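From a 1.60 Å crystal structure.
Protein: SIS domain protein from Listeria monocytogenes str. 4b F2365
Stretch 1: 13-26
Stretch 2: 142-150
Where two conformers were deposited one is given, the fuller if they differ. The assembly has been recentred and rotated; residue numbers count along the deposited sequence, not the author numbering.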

# COMPACT_ATOMS: atom_id res chain seq x y z
N GLN A 13 -27.20 13.80 11.03
CA GLN A 13 -26.55 15.11 11.14
C GLN A 13 -25.23 15.07 10.35
O GLN A 13 -24.93 15.99 9.58
CB GLN A 13 -26.29 15.46 12.61
CG GLN A 13 -25.68 16.85 12.90
CD GLN A 13 -26.71 17.97 13.09
OE1 GLN A 13 -26.45 18.91 13.84
NE2 GLN A 13 -27.87 17.85 12.46
N THR A 14 -24.48 13.98 10.50
CA THR A 14 -23.20 13.84 9.78
C THR A 14 -23.43 13.88 8.27
O THR A 14 -22.73 14.61 7.57
CB THR A 14 -22.43 12.56 10.20
OG1 THR A 14 -21.99 12.70 11.55
CG2 THR A 14 -21.21 12.35 9.30
N TRP A 15 -24.41 13.11 7.78
CA TRP A 15 -24.71 13.08 6.35
C TRP A 15 -25.17 14.43 5.83
O TRP A 15 -24.80 14.81 4.72
CB TRP A 15 -25.74 12.00 5.99
CG TRP A 15 -25.28 10.61 6.24
CD1 TRP A 15 -23.97 10.15 6.24
CD2 TRP A 15 -26.11 9.45 6.39
NE1 TRP A 15 -23.96 8.80 6.44
CE2 TRP A 15 -25.24 8.34 6.55
CE3 TRP A 15 -27.49 9.25 6.48
CZ2 TRP A 15 -25.72 7.04 6.75
CZ3 TRP A 15 -27.97 7.94 6.67
CH2 TRP A 15 -27.08 6.86 6.81
N GLN A 16 -25.94 15.17 6.64
CA GLN A 16 -26.39 16.53 6.26
C GLN A 16 -25.18 17.42 6.04
O GLN A 16 -25.08 18.07 5.01
CB GLN A 16 -27.34 17.15 7.31
CG GLN A 16 -28.76 16.60 7.31
CD GLN A 16 -29.64 17.22 8.39
OE1 GLN A 16 -30.57 16.59 8.89
NE2 GLN A 16 -29.34 18.47 8.75
N GLU A 17 -24.25 17.43 7.00
CA GLU A 17 -23.04 18.26 6.92
C GLU A 17 -22.12 17.86 5.74
O GLU A 17 -21.58 18.74 5.06
CB GLU A 17 -22.28 18.29 8.25
CG GLU A 17 -23.08 18.93 9.39
CD GLU A 17 -22.30 19.09 10.68
OE1 GLU A 17 -21.09 19.38 10.64
OE2 GLU A 17 -22.93 18.96 11.75
N GLU A 18 -21.97 16.56 5.50
CA GLU A 18 -21.17 16.08 4.35
C GLU A 18 -21.83 16.45 3.02
O GLU A 18 -21.15 16.95 2.12
CB GLU A 18 -20.89 14.58 4.44
CG GLU A 18 -19.90 14.30 5.57
CD GLU A 18 -19.37 12.89 5.55
OE1 GLU A 18 -20.12 11.93 5.25
OE2 GLU A 18 -18.19 12.74 5.86
N ALA A 19 -23.14 16.25 2.91
CA ALA A 19 -23.85 16.68 1.69
C ALA A 19 -23.67 18.18 1.45
O ALA A 19 -23.41 18.59 0.31
CB ALA A 19 -25.35 16.33 1.78
N ASN A 20 -23.79 18.98 2.51
CA ASN A 20 -23.64 20.45 2.43
C ASN A 20 -22.25 20.85 1.95
O ASN A 20 -22.11 21.76 1.13
CB ASN A 20 -23.95 21.15 3.77
CG ASN A 20 -25.45 21.10 4.18
OD1 ASN A 20 -26.34 20.71 3.41
ND2 ASN A 20 -25.71 21.51 5.41
N ALA A 21 -21.23 20.15 2.46
CA ALA A 21 -19.82 20.38 2.10
C ALA A 21 -19.58 20.18 0.59
O ALA A 21 -18.87 20.97 -0.02
CB ALA A 21 -18.87 19.49 2.93
N ILE A 22 -20.22 19.18 0.01
CA ILE A 22 -20.09 18.91 -1.43
C ILE A 22 -20.93 19.91 -2.20
O ILE A 22 -20.48 20.43 -3.22
CB ILE A 22 -20.56 17.50 -1.82
CG1 ILE A 22 -19.73 16.46 -1.08
CG2 ILE A 22 -20.45 17.26 -3.34
CD1 ILE A 22 -20.21 15.14 -1.31
N SER A 23 -22.16 20.17 -1.73
CA SER A 23 -23.02 21.14 -2.43
C SER A 23 -22.40 22.54 -2.50
O SER A 23 -22.63 23.24 -3.49
CB SER A 23 -24.45 21.18 -1.86
OG SER A 23 -24.49 21.65 -0.54
N ARG A 24 -21.59 22.93 -1.51
CA ARG A 24 -20.90 24.24 -1.50
C ARG A 24 -19.59 24.30 -2.31
O ARG A 24 -18.91 25.35 -2.33
CB ARG A 24 -20.63 24.69 -0.06
CG ARG A 24 -21.87 25.12 0.70
CD ARG A 24 -21.54 25.83 2.01
NE ARG A 24 -20.79 27.09 1.82
CZ ARG A 24 -19.50 27.33 2.12
NH1 ARG A 24 -18.70 26.43 2.69
NH2 ARG A 24 -19.00 28.54 1.86
N LEU A 25 -19.23 23.22 -3.01
CA LEU A 25 -17.97 23.22 -3.76
C LEU A 25 -17.76 24.40 -4.73
O LEU A 25 -16.66 24.93 -4.77
CB LEU A 25 -17.65 21.84 -4.38
CG LEU A 25 -17.16 20.80 -3.38
CD1 LEU A 25 -17.08 19.43 -4.04
CD2 LEU A 25 -15.77 21.19 -2.85
N PRO A 26 -18.81 24.85 -5.45
CA PRO A 26 -18.63 26.02 -6.31
C PRO A 26 -18.15 27.33 -5.60
O PRO A 26 -17.41 28.11 -6.21
CB PRO A 26 -20.02 26.22 -6.91
CG PRO A 26 -20.62 24.88 -6.90
CD PRO A 26 -20.15 24.27 -5.63
N PRO A 142 -7.73 25.63 -4.43
CA PRO A 142 -8.43 25.79 -3.15
C PRO A 142 -9.61 24.85 -2.97
O PRO A 142 -10.36 24.61 -3.91
CB PRO A 142 -8.92 27.25 -3.18
CG PRO A 142 -8.92 27.60 -4.63
CD PRO A 142 -7.79 26.87 -5.23
N VAL A 143 -9.75 24.31 -1.77
CA VAL A 143 -10.88 23.45 -1.38
C VAL A 143 -10.99 23.61 0.14
O VAL A 143 -9.96 23.59 0.83
CB VAL A 143 -10.69 21.97 -1.77
CG1 VAL A 143 -9.30 21.47 -1.40
CG2 VAL A 143 -11.84 21.03 -1.15
N SER A 144 -12.20 23.81 0.66
CA SER A 144 -12.39 23.99 2.09
C SER A 144 -13.82 23.63 2.46
O SER A 144 -14.67 23.49 1.58
CB SER A 144 -12.05 25.43 2.52
OG SER A 144 -13.00 26.38 2.04
N VAL A 145 -14.02 23.45 3.77
CA VAL A 145 -15.33 23.15 4.37
C VAL A 145 -15.50 24.06 5.59
O VAL A 145 -14.53 24.36 6.30
CB VAL A 145 -15.44 21.66 4.74
CG1 VAL A 145 -15.28 20.80 3.48
CG2 VAL A 145 -14.40 21.25 5.78
N SER A 146 -16.74 24.52 5.79
CA SER A 146 -17.09 25.43 6.89
C SER A 146 -17.59 24.73 8.16
O SER A 146 -17.63 25.36 9.22
CB SER A 146 -18.18 26.39 6.40
OG SER A 146 -19.33 25.68 5.97
N LYS A 147 -17.99 23.47 8.04
CA LYS A 147 -18.55 22.68 9.14
C LYS A 147 -18.07 21.23 9.06
O LYS A 147 -18.29 20.57 8.04
CB LYS A 147 -20.08 22.71 9.07
N GLU A 148 -17.40 20.76 10.11
CA GLU A 148 -16.93 19.37 10.22
C GLU A 148 -17.87 18.65 11.19
O GLU A 148 -18.08 19.13 12.30
CB GLU A 148 -15.48 19.31 10.70
CG GLU A 148 -14.41 19.52 9.61
CD GLU A 148 -14.35 18.37 8.60
OE1 GLU A 148 -14.90 17.27 8.85
OE2 GLU A 148 -13.75 18.56 7.53
N PRO A 149 -18.42 17.48 10.79
CA PRO A 149 -19.43 16.81 11.62
C PRO A 149 -19.02 16.16 12.93
O PRO A 149 -19.91 15.91 13.74
CB PRO A 149 -20.02 15.76 10.67
CG PRO A 149 -18.99 15.50 9.67
CD PRO A 149 -18.13 16.70 9.57
N ASP A 150 -17.73 15.88 13.12
CA ASP A 150 -17.26 15.21 14.36
C ASP A 150 -17.29 16.18 15.56
O ASP A 150 -17.05 17.37 15.37
CB ASP A 150 -15.88 14.56 14.16
CG ASP A 150 -14.73 15.55 14.17
OD1 ASP A 150 -14.26 15.90 15.28
OD2 ASP A 150 -14.24 15.93 13.09
O HOH W 1 -22.35 15.18 12.73
O HOH W 2 -20.58 20.95 6.44
O HOH W 3 -17.58 22.73 1.41
O HOH W 4 -18.62 23.84 3.51

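Residues 13-23 of stretch 1 are helical, and stretch 2, an irregular segment without regular helix or strand, runs in the opposite sense along stretch 1: Thr14 lies nearest Pro149, Ala21 nearest Val145 and Leu25 nearest Val143. The two stretches bury 443 Å² between them, both sides summed, and no direct hydrogen bond joins the atoms modelled. Packing and four bridging waters make the contact instead.

Thr14 opens it. Its CA lies 5.1 Å from the CA of Pro149, and its side chain, in the m rotamer, brings Thr14 OG1 to 3.7 Å from Pro149 CB. The same hydroxyl hydrogen-bonds water 1 (Thr14 OG1 to water O, 2.8 Å), which donates to Pro149 O at 2.7 Å. A small side chain thus offers both a packing surface and a polar link at one buried site. Trp15, one step further round the helix, has its CA-to-CB bond pointing away and takes no part.

The CA-to-CB bond of Glu17 points toward stretch 2, and this residue has the largest covered area on the helix side. With chi1 m and chi2 t, the chain extends and lays its carboxylate against the backbone entering Pro149: Glu17 OE1 is 3.2 Å from Pro149 CA, 3.3 Å from Glu148 C and 3.8 Å from Lys147 CB. This is close packing without a hydrogen bond. Glu148 O, 3.4 Å from Glu17 OE1, is another acceptor, and Pro149 N, 3.3 Å from Glu17 OE1, carries no hydrogen to share. Lys147 is modelled only to CB, so the position of its amino group is unknown. The backbone of Glu17 is better provided for, since water 2 donates to both Glu17 O and Lys147 O, each 2.8 Å from the water oxygen. Pro149, the most covered residue of the contact, also lies near the adjacent residue, Glu18, whose CA-to-CB bond is sideways to stretch 2; Glu18 CG lies 4.4 Å from Pro149 CG, a loose approach of a glutamate methylene to the proline ring.

One turn on from Glu17, the CA-to-CB bond of Ala21 points toward stretch 2. Its CA lies 5.7 Å from Val145 CA, and its methyl, Ala21 CB, packs on Val145 CG1 at 3.9 Å. Water 3 spans the backbones beside this apolar contact, donating to Ala21 O at 2.6 Å and to Ser144 O at 3.0 Å. The CA-to-CB bond of Ile22 points away.

Arg24, just past the helical run, reaches out with chi1 m, chi2 t and chi3 p. Its NH1 donates to water 4 at 2.7 Å, and Ser146 N donates to the same water oxygen at 3.0 Å, so one water accepts from both stretches. Arg24 NH1 also comes within 3.4 Å of Ser146 OG, but the angle is too poor for a hydrogen bond. NE and NH2 of Arg24 are engaged just outside the stretches.

Leu25 closes the contact. Its CA-to-CB bond runs sideways, but the end of the side chain comes nearer, placing Leu25 CD2 4.3 Å from Val143 CG2, a loose apolar contact between two buried residues.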